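PDB 4IX3: MsStt7d protein, which is a state transition kinase homolog whose catalytic domain, described here, binds magnesium and probably transfers phosphate from ATP to proteins. Local coordinates for residues Val256-Ala261 and Arg273-Tyr278. Sequence-based numbering, arbitrary orientation.
Sequences VMLQLA and RFLADY
L258 lays its CD2 methyl over one face of the F274 ring. CD2 makes the CH-pi contact, 4.2 Å from the F274 centroid and 25° off the ring normal. L258 CD1 reaches past the rim of the ring on the same side, 3.5 Å from F274 CE1. The two side chains cross at about a right angle. F274 has CG anti to its backbone N (chi1 174°), which carries the ring across to the leucine. L275 adds a looser apolar touch, its CD2 4.4 Å from CD1 of L258. L275 CD2 also lies at the edge of the F274 ring, in its plane. The contact joins helices 246-261 and 268-280 in the helical C-terminal lobe of the protein kinase fold, away from the magnesium site of D168 and D188. No hydrogen bond crosses between the segments, and the backbones stay apart, with CA of L258 9.2 Å from CA of F274. With an alanine in place of L258 both methyl branches go, and the F274 ring would probably lose the methyl contact on that face and gain room to shift. L258 touches C315 of helix 302-318, while F274 meets the ring of F288, the planes at about 55°.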
loop_
_atom_site.group_PDB
_atom_site.type_symbol
_atom_site.label_atom_id
_atom_site.label_comp_id
_atom_site.label_asym_id
_atom_site.label_seq_id
_atom_site.Cartn_x
_atom_site.Cartn_y
_atom_site.Cartn_z
ATOM N N VAL B 256 -0.922 20.989 7.845
ATOM C CA VAL B 256 -2.370 21.052 8.080
ATOM C C VAL B 256 -2.763 22.533 8.262
ATOM O O VAL B 256 -3.780 22.942 7.714
ATOM C CB VAL B 256 -2.732 20.267 9.368
ATOM C CG1 VAL B 256 -4.188 20.488 9.787
ATOM C CG2 VAL B 256 -2.477 18.767 9.151
ATOM N N MET B 257 -2.016 23.271 9.072
ATOM C CA MET B 257 -2.344 24.667 9.300
ATOM C C MET B 257 -2.381 25.499 8.009
ATOM O O MET B 257 -3.325 26.285 7.809
ATOM C CB MET B 257 -1.328 25.277 10.229
ATOM C CG MET B 257 -1.631 26.756 10.508
ATOM S SD MET B 257 -0.838 27.314 11.994
ATOM C CE MET B 257 -1.233 29.078 11.908
ATOM N N LEU B 258 -1.380 25.305 7.130
ATOM C CA LEU B 258 -1.399 26.014 5.845
ATOM C C LEU B 258 -2.681 25.733 5.090
ATOM O O LEU B 258 -3.265 26.627 4.483
ATOM C CB LEU B 258 -0.213 25.595 4.991
ATOM C CG LEU B 258 1.156 26.122 5.480
ATOM C CD1 LEU B 258 2.322 25.356 4.897
ATOM C CD2 LEU B 258 1.316 27.624 5.168
ATOM N N GLN B 259 -3.082 24.452 5.013
ATOM C CA GLN B 259 -4.269 24.136 4.257
ATOM C C GLN B 259 -5.550 24.668 4.881
ATOM O O GLN B 259 -6.450 25.086 4.172
ATOM C CB GLN B 259 -4.320 22.628 4.051
ATOM C CG GLN B 259 -3.116 22.106 3.286
ATOM C CD GLN B 259 -3.343 20.770 2.623
ATOM O OE1 GLN B 259 -3.340 20.646 1.372
ATOM N NE2 GLN B 259 -3.410 19.765 3.440
ATOM N N LEU B 260 -5.654 24.571 6.213
ATOM C CA LEU B 260 -6.850 25.134 6.847
ATOM C C LEU B 260 -6.900 26.654 6.634
ATOM O O LEU B 260 -7.978 27.189 6.443
ATOM C CB LEU B 260 -6.846 24.805 8.342
ATOM C CG LEU B 260 -6.942 23.298 8.615
ATOM C CD1 LEU B 260 -6.860 23.136 10.111
ATOM C CD2 LEU B 260 -8.247 22.784 8.028
ATOM N N ALA B 261 -5.745 27.309 6.754
ATOM C CA ALA B 261 -5.684 28.773 6.734
ATOM C C ALA B 261 -5.889 29.389 5.355
ATOM O O ALA B 261 -6.376 30.526 5.280
ATOM C CB ALA B 261 -4.351 29.222 7.322
ATOM N N ARG B 273 2.996 23.565 -4.483
ATOM C CA ARG B 273 3.597 24.795 -5.037
ATOM C C ARG B 273 4.140 25.645 -3.885
ATOM O O ARG B 273 5.263 26.176 -3.939
ATOM C CB ARG B 273 2.570 25.629 -5.801
ATOM C CG ARG B 273 3.176 26.935 -6.318
ATOM C CD ARG B 273 2.480 27.396 -7.566
ATOM N NE ARG B 273 1.220 28.061 -7.273
ATOM C CZ ARG B 273 1.033 29.378 -7.266
ATOM N NH1 ARG B 273 2.047 30.225 -7.384
ATOM N NH2 ARG B 273 -0.199 29.837 -7.104
ATOM N N PHE B 274 3.328 25.847 -2.841
ATOM C CA PHE B 274 3.782 26.626 -1.700
ATOM C C PHE B 274 5.052 26.051 -1.101
ATOM O O PHE B 274 6.015 26.785 -0.854
ATOM C CB PHE B 274 2.710 26.744 -0.609
ATOM C CG PHE B 274 3.207 27.421 0.644
ATOM C CD1 PHE B 274 3.874 26.690 1.622
ATOM C CD2 PHE B 274 3.194 28.797 0.746
ATOM C CE1 PHE B 274 4.370 27.286 2.762
ATOM C CE2 PHE B 274 3.702 29.403 1.891
ATOM C CZ PHE B 274 4.360 28.670 2.850
ATOM N N LEU B 275 5.088 24.744 -0.853
ATOM C CA LEU B 275 6.250 24.172 -0.159
ATOM C C LEU B 275 7.518 24.245 -1.013
ATOM O O LEU B 275 8.615 24.382 -0.465
ATOM C CB LEU B 275 5.985 22.726 0.285
ATOM C CG LEU B 275 4.996 22.650 1.457
ATOM C CD1 LEU B 275 4.669 21.187 1.716
ATOM C CD2 LEU B 275 5.530 23.312 2.722
ATOM N N ALA B 276 7.392 24.155 -2.335
ATOM C CA ALA B 276 8.546 24.284 -3.220
ATOM C C ALA B 276 9.105 25.694 -3.109
ATOM O O ALA B 276 10.327 25.888 -3.073
ATOM C CB ALA B 276 8.107 23.996 -4.638
ATOM N N ASP B 277 8.213 26.688 -3.086
ATOM C CA ASP B 277 8.665 28.083 -2.975
ATOM C C ASP B 277 9.272 28.323 -1.594
ATOM O O ASP B 277 10.268 29.021 -1.475
ATOM C CB ASP B 277 7.494 29.044 -3.195
ATOM C CG ASP B 277 7.247 29.341 -4.672
ATOM O OD1 ASP B 277 8.181 29.199 -5.495
ATOM O OD2 ASP B 277 6.104 29.712 -5.010
ATOM N N TYR B 278 8.681 27.705 -0.567
ATOM C CA TYR B 278 9.157 27.824 0.813
ATOM C C TYR B 278 10.584 27.285 0.962
ATOM O O TYR B 278 11.501 27.954 1.475
ATOM C CB TYR B 278 8.168 27.104 1.748
ATOM C CG TYR B 278 8.525 27.179 3.222
ATOM C CD1 TYR B 278 8.633 28.399 3.898
ATOM C CD2 TYR B 278 8.645 26.010 3.968
ATOM C CE1 TYR B 278 8.914 28.429 5.262
ATOM C CE2 TYR B 278 8.925 26.024 5.322
ATOM C CZ TYR B 278 9.027 27.237 5.967
ATOM O OH TYR B 278 9.317 27.302 7.326
#